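Local coordinates for Galactose/lactose metabolism regulatory protein GAL80 (Kluyveromyces lactis, PDB 3E1K) that represses the genes of lactose and galactose metabolism, apparently by blocking the transcriptional activator LAC9 when no inducing sugar is present, at residues T35-I40 and I381-Y385; F22-T26 and A51-P55. All coordinates share one frame; numbering follows the deposited sequence.

From the N terminus, strand 18-23 ends within 22-26, the chain then leads to 35-40 on the short helix 36-39, and it returns through strand 47-53 to 51-55. Interaction 2 closes this beta-alpha-beta loop by pairing the two strands, with 24 residues between its segments. Interaction 1 starts inside that loop, and its partner, 381-385, follows 340 residues later on helix 376-393. The segments therefore alternate along the chain, and the contacts cross. Interaction 2 joins two strands of the Rossmann-type sheet and the loops that follow them; interaction 1 ties the helix of that unit to a distant helix. Phe22 joins them, its CZ lying 3.8 Å from His36 CB.

Interaction 1: residues T35-I40 and I381-Y385; sequences THFLAI and ILRIY
Over one face of the His36 ring sits Ile381 CG2, almost centred and 4.1 Å from the ring centroid, in a CH-pi contact; at the edge of the same ring, near its plane, lies Tyr385 OH. The Tyr385 ring is treated in a similar way. Ala39 CB rests over one face, 4.2 Å from the centroid and displaced toward the rim, while His36 ND1 meets the hydroxyl edge in the ring plane. Ile40 CG1 approaches this ring obliquely. The two rings are steeply inclined, their planes at 77°, and meet through His36 ND1 and Tyr385 OH.

In Ile381, chi1 of -65° sets CG1 beside the backbone N and leaves CG2 anti to it, facing the imidazole, while CD1 extends to Thr35 CB, 4.0 Å away. Where the two segments come closest, Ala39 CA is 4.2 Å from Leu382 CA; the small alanine suits that approach, because its single methyl fits among Ile381, Leu382 and Tyr385. Leu382 CD1 lies against Ala39 CA at 3.6 Å.

The contact holds helix 36-39, the helix of the first beta-alpha-beta unit of the Rossmann-type domain, against helix 376-393, far later in the chain. His36 ND1 and Tyr385 OH form a hydrogen bond, modelled at 2.4 Å, a length too short to be trusted in detail. Beyond the contact, Phe47 meets the Tyr385 ring edge-to-face.

Histidine suits its place because both nitrogens of the buried ring are used, ND1 toward helix 376-393 and NE2 in a hydrogen bond to Glu122 OE2 on strand 118-122; together they fix the rotation of the imidazole. Glu122, His36 and Tyr385 are thus linked by successive hydrogen bonds within largely apolar surroundings, and the carboxylate would probably polarise the imidazole.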
loop_
_atom_site.group_PDB
_atom_site.type_symbol
_atom_site.label_atom_id
_atom_site.label_comp_id
_atom_site.label_asym_id
_atom_site.label_seq_id
_atom_site.Cartn_x
_atom_site.Cartn_y
_atom_site.Cartn_z
ATOM N N THR A 35 -5.267 3.476 -32.935
ATOM C CA THR A 35 -5.233 4.597 -31.979
ATOM C C THR A 35 -4.877 5.961 -32.510
ATOM O O THR A 35 -5.718 6.859 -32.590
ATOM C CB THR A 35 -4.423 4.312 -30.707
ATOM O OG1 THR A 35 -3.027 4.211 -31.051
ATOM C CG2 THR A 35 -4.839 3.016 -30.129
ATOM N N HIS A 36 -3.631 6.143 -32.884
ATOM C CA HIS A 36 -3.289 7.416 -33.468
ATOM C C HIS A 36 -4.201 7.611 -34.708
ATOM O O HIS A 36 -5.107 8.404 -34.543
ATOM C CB HIS A 36 -1.778 7.393 -33.770
ATOM C CG HIS A 36 -0.892 7.399 -32.553
ATOM N ND1 HIS A 36 -0.032 8.438 -32.270
ATOM C CD2 HIS A 36 -0.696 6.472 -31.577
ATOM C CE1 HIS A 36 0.626 8.172 -31.153
ATOM N NE2 HIS A 36 0.229 6.997 -30.703
ATOM N N PHE A 37 -4.081 6.937 -35.843
ATOM C CA PHE A 37 -4.967 7.023 -37.011
ATOM C C PHE A 37 -6.318 7.706 -36.752
ATOM O O PHE A 37 -6.670 8.635 -37.499
ATOM C CB PHE A 37 -5.015 5.780 -37.913
ATOM C CG PHE A 37 -5.945 5.849 -39.102
ATOM C CD1 PHE A 37 -5.652 6.601 -40.252
ATOM C CD2 PHE A 37 -7.074 5.086 -39.087
ATOM C CE1 PHE A 37 -6.529 6.593 -41.355
ATOM C CE2 PHE A 37 -7.969 5.083 -40.178
ATOM C CZ PHE A 37 -7.674 5.829 -41.320
ATOM N N LEU A 38 -6.988 7.255 -35.685
ATOM C CA LEU A 38 -8.288 7.771 -35.241
ATOM C C LEU A 38 -8.129 9.130 -34.607
ATOM O O LEU A 38 -8.772 10.111 -34.932
ATOM C CB LEU A 38 -8.889 6.783 -34.262
ATOM C CG LEU A 38 -8.928 5.538 -35.159
ATOM C CD1 LEU A 38 -8.699 4.137 -34.586
ATOM C CD2 LEU A 38 -10.062 5.485 -36.225
ATOM N N ALA A 39 -7.127 9.189 -33.759
ATOM C CA ALA A 39 -6.886 10.464 -33.140
ATOM C C ALA A 39 -6.858 11.520 -34.278
ATOM O O ALA A 39 -7.383 12.608 -34.134
ATOM C CB ALA A 39 -5.612 10.436 -32.320
ATOM N N ILE A 40 -6.283 11.181 -35.420
ATOM C CA ILE A 40 -6.144 12.119 -36.526
ATOM C C ILE A 40 -7.307 12.169 -37.486
ATOM O O ILE A 40 -7.391 13.052 -38.346
ATOM C CB ILE A 40 -4.865 11.816 -37.293
ATOM C CG1 ILE A 40 -3.595 12.136 -36.489
ATOM C CG2 ILE A 40 -4.628 12.852 -38.424
ATOM C CD1 ILE A 40 -2.375 11.848 -37.321
ATOM N N ILE A 381 -5.274 9.463 -26.668
ATOM C CA ILE A 381 -4.278 10.066 -27.524
ATOM C C ILE A 381 -4.885 11.323 -28.201
ATOM O O ILE A 381 -4.251 12.409 -28.221
ATOM C CB ILE A 381 -3.705 9.051 -28.547
ATOM C CG1 ILE A 381 -2.950 7.968 -27.783
ATOM C CG2 ILE A 381 -2.819 9.759 -29.574
ATOM C CD1 ILE A 381 -3.701 6.643 -27.567
ATOM N N LEU A 382 -6.111 11.186 -28.711
ATOM C CA LEU A 382 -6.775 12.282 -29.351
ATOM C C LEU A 382 -6.611 13.528 -28.522
ATOM O O LEU A 382 -6.390 14.602 -29.068
ATOM C CB LEU A 382 -8.264 12.019 -29.325
ATOM C CG LEU A 382 -8.733 12.766 -30.583
ATOM C CD1 LEU A 382 -9.671 11.795 -31.300
ATOM C CD2 LEU A 382 -9.441 13.929 -29.857
ATOM N N ARG A 383 -6.727 13.447 -27.230
ATOM C CA ARG A 383 -6.658 14.635 -26.434
ATOM C C ARG A 383 -5.298 15.158 -26.399
ATOM O O ARG A 383 -5.074 16.258 -26.019
ATOM C CB ARG A 383 -7.062 14.333 -25.049
ATOM C CG ARG A 383 -8.263 14.949 -24.735
ATOM C CD ARG A 383 -9.017 14.084 -23.949
ATOM N NE ARG A 383 -10.065 14.874 -23.405
ATOM C CZ ARG A 383 -11.311 14.475 -23.306
ATOM N NH1 ARG A 383 -12.233 15.288 -22.813
ATOM N NH2 ARG A 383 -11.626 13.259 -23.698
ATOM N N ILE A 384 -4.345 14.359 -26.782
ATOM C CA ILE A 384 -2.993 14.938 -26.784
ATOM C C ILE A 384 -2.679 15.610 -28.113
ATOM O O ILE A 384 -1.906 16.551 -28.201
ATOM C CB ILE A 384 -1.925 13.877 -26.829
ATOM C CG1 ILE A 384 -1.928 13.114 -25.504
ATOM C CG2 ILE A 384 -0.551 14.568 -26.920
ATOM C CD1 ILE A 384 -0.772 13.527 -24.592
ATOM N N TYR A 385 -3.301 15.047 -29.137
ATOM C CA TYR A 385 -3.147 15.662 -30.463
ATOM C C TYR A 385 -3.824 17.056 -30.334
ATOM O O TYR A 385 -3.269 18.069 -30.806
ATOM C CB TYR A 385 -3.830 14.806 -31.543
ATOM C CG TYR A 385 -2.941 13.705 -32.049
ATOM C CD1 TYR A 385 -2.483 12.729 -31.167
ATOM C CD2 TYR A 385 -2.510 13.660 -33.385
ATOM C CE1 TYR A 385 -1.682 11.711 -31.588
ATOM C CE2 TYR A 385 -1.691 12.624 -33.823
ATOM C CZ TYR A 385 -1.273 11.674 -32.912
ATOM O OH TYR A 385 -0.412 10.650 -33.244
#

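Interaction 2: residues F22-T26 and A51-P55; sequences FVGLT and ALYNP
Leu52 reaches across to both Phe22 and Leu25: its CD1 touches Phe22 CB in the strand and Leu25 CB in the turn after it. Leu25 carries CG anti to its backbone N (chi1 -151°), which sends its branch across Leu52 at a slant, with CD2 3.7 Å from Leu52 CD1. Both leucines are buried, and the branched apolar end of Leu52 serves two partners at once. Tyr53 also holds CG anti to the backbone N (chi1 167°), its ring leading away from segment 22-26.

Asn54 turns its CG beside its own backbone N, bringing ND2 to Leu25 O. This hydrogen bond is bent, 129° at the hydrogen; the Asn54 amide, just past the strand end, can donate to Leu25 O in the turn after the partner strand. Gly24 has a positive phi, a conformation that suits glycine and lets the chain leave the strand.

The strands run parallel, Phe22 beside Leu52 and Val23 beside Tyr53. Phe22 bonds through N to Ala51 O and through O to Tyr53 N, straddling Leu52 in the usual parallel fashion. The modelled lengths of all three bonds are too short to be taken literally. On the Phe22 and Leu52 face, helix 57-67 packs against Leu52 through Thr63; on the Val23 and Tyr53 face, Phe81 of helix 78-83 touches both. Strand 89-92 continues the sheet beyond Val23, and strand 73-75 beyond Leu52, within the Rossmann-type fold.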
loop_
_atom_site.group_PDB
_atom_site.type_symbol
_atom_site.label_atom_id
_atom_site.label_comp_id
_atom_site.label_asym_id
_atom_site.label_seq_id
_atom_site.Cartn_x
_atom_site.Cartn_y
_atom_site.Cartn_z
ATOM N N PHE A 22 4.760 9.119 -40.425
ATOM C CA PHE A 22 4.582 8.023 -39.482
ATOM C C PHE A 22 5.590 6.907 -39.532
ATOM O O PHE A 22 5.805 6.167 -40.529
ATOM C CB PHE A 22 3.193 7.435 -39.572
ATOM C CG PHE A 22 2.279 7.906 -38.477
ATOM C CD1 PHE A 22 1.105 8.590 -38.776
ATOM C CD2 PHE A 22 2.595 7.646 -37.141
ATOM C CE1 PHE A 22 0.266 9.005 -37.759
ATOM C CE2 PHE A 22 1.765 8.056 -36.127
ATOM C CZ PHE A 22 0.586 8.733 -36.431
ATOM N N VAL A 23 6.199 6.714 -38.385
ATOM C CA VAL A 23 7.174 5.668 -38.253
ATOM C C VAL A 23 6.373 4.632 -37.423
ATOM O O VAL A 23 5.887 5.039 -36.385
ATOM C CB VAL A 23 8.304 6.212 -37.295
ATOM C CG1 VAL A 23 8.990 5.121 -36.528
ATOM C CG2 VAL A 23 9.369 6.931 -38.052
ATOM N N GLY A 24 6.226 3.363 -37.823
ATOM C CA GLY A 24 5.533 2.385 -37.011
ATOM C C GLY A 24 4.140 2.094 -37.509
ATOM O O GLY A 24 3.374 1.451 -36.778
ATOM N N LEU A 25 3.828 2.622 -38.676
ATOM C CA LEU A 25 2.536 2.308 -39.239
ATOM C C LEU A 25 2.689 0.943 -39.940
ATOM O O LEU A 25 3.126 0.814 -41.077
ATOM C CB LEU A 25 1.882 3.462 -40.018
ATOM C CG LEU A 25 0.413 3.121 -39.787
ATOM C CD1 LEU A 25 0.188 3.783 -38.471
ATOM C CD2 LEU A 25 -0.614 3.638 -40.747
ATOM N N THR A 26 2.358 -0.066 -39.162
ATOM C CA THR A 26 2.400 -1.439 -39.574
ATOM C C THR A 26 1.381 -1.774 -40.659
ATOM O O THR A 26 1.791 -2.202 -41.733
ATOM C CB THR A 26 2.232 -2.258 -38.337
ATOM O OG1 THR A 26 3.429 -2.066 -37.576
ATOM C CG2 THR A 26 2.040 -3.719 -38.735
ATOM N N ALA A 51 3.226 10.859 -44.579
ATOM C CA ALA A 51 4.288 9.947 -44.913
ATOM C C ALA A 51 4.305 8.750 -43.927
ATOM O O ALA A 51 4.046 8.936 -42.728
ATOM C CB ALA A 51 5.560 10.693 -44.865
ATOM N N LEU A 52 4.684 7.579 -44.379
ATOM C CA LEU A 52 4.670 6.432 -43.520
ATOM C C LEU A 52 5.995 5.746 -43.595
ATOM O O LEU A 52 6.323 5.285 -44.632
ATOM C CB LEU A 52 3.634 5.501 -44.057
ATOM C CG LEU A 52 2.875 4.859 -42.936
ATOM C CD1 LEU A 52 1.934 5.795 -42.326
ATOM C CD2 LEU A 52 2.157 3.700 -43.491
ATOM N N TYR A 53 6.777 5.665 -42.536
ATOM C CA TYR A 53 7.989 4.924 -42.764
ATOM C C TYR A 53 7.676 3.487 -42.344
ATOM O O TYR A 53 6.902 3.281 -41.396
ATOM C CB TYR A 53 9.254 5.420 -42.103
ATOM C CG TYR A 53 10.385 4.368 -42.153
ATOM C CD1 TYR A 53 11.408 4.446 -43.100
ATOM C CD2 TYR A 53 10.424 3.323 -41.248
ATOM C CE1 TYR A 53 12.389 3.496 -43.175
ATOM C CE2 TYR A 53 11.416 2.408 -41.278
ATOM C CZ TYR A 53 12.392 2.457 -42.263
ATOM O OH TYR A 53 13.364 1.483 -42.254
ATOM N N ASN A 54 8.338 2.573 -43.063
ATOM C CA ASN A 54 8.350 1.144 -42.852
ATOM C C ASN A 54 9.488 0.761 -43.819
ATOM O O ASN A 54 9.745 1.392 -44.839
ATOM C CB ASN A 54 7.024 0.499 -43.206
ATOM C CG ASN A 54 6.067 0.517 -42.041
ATOM O OD1 ASN A 54 6.103 -0.366 -41.180
ATOM N ND2 ASN A 54 5.203 1.520 -42.006
ATOM N N PRO A 55 10.119 -0.338 -43.472
ATOM C CA PRO A 55 11.367 -0.770 -44.043
ATOM C C PRO A 55 11.213 -1.561 -45.300
ATOM O O PRO A 55 12.179 -1.970 -45.893
ATOM C CB PRO A 55 11.936 -1.682 -42.948
ATOM C CG PRO A 55 11.068 -1.614 -41.864
ATOM C CD PRO A 55 9.760 -1.235 -42.389
#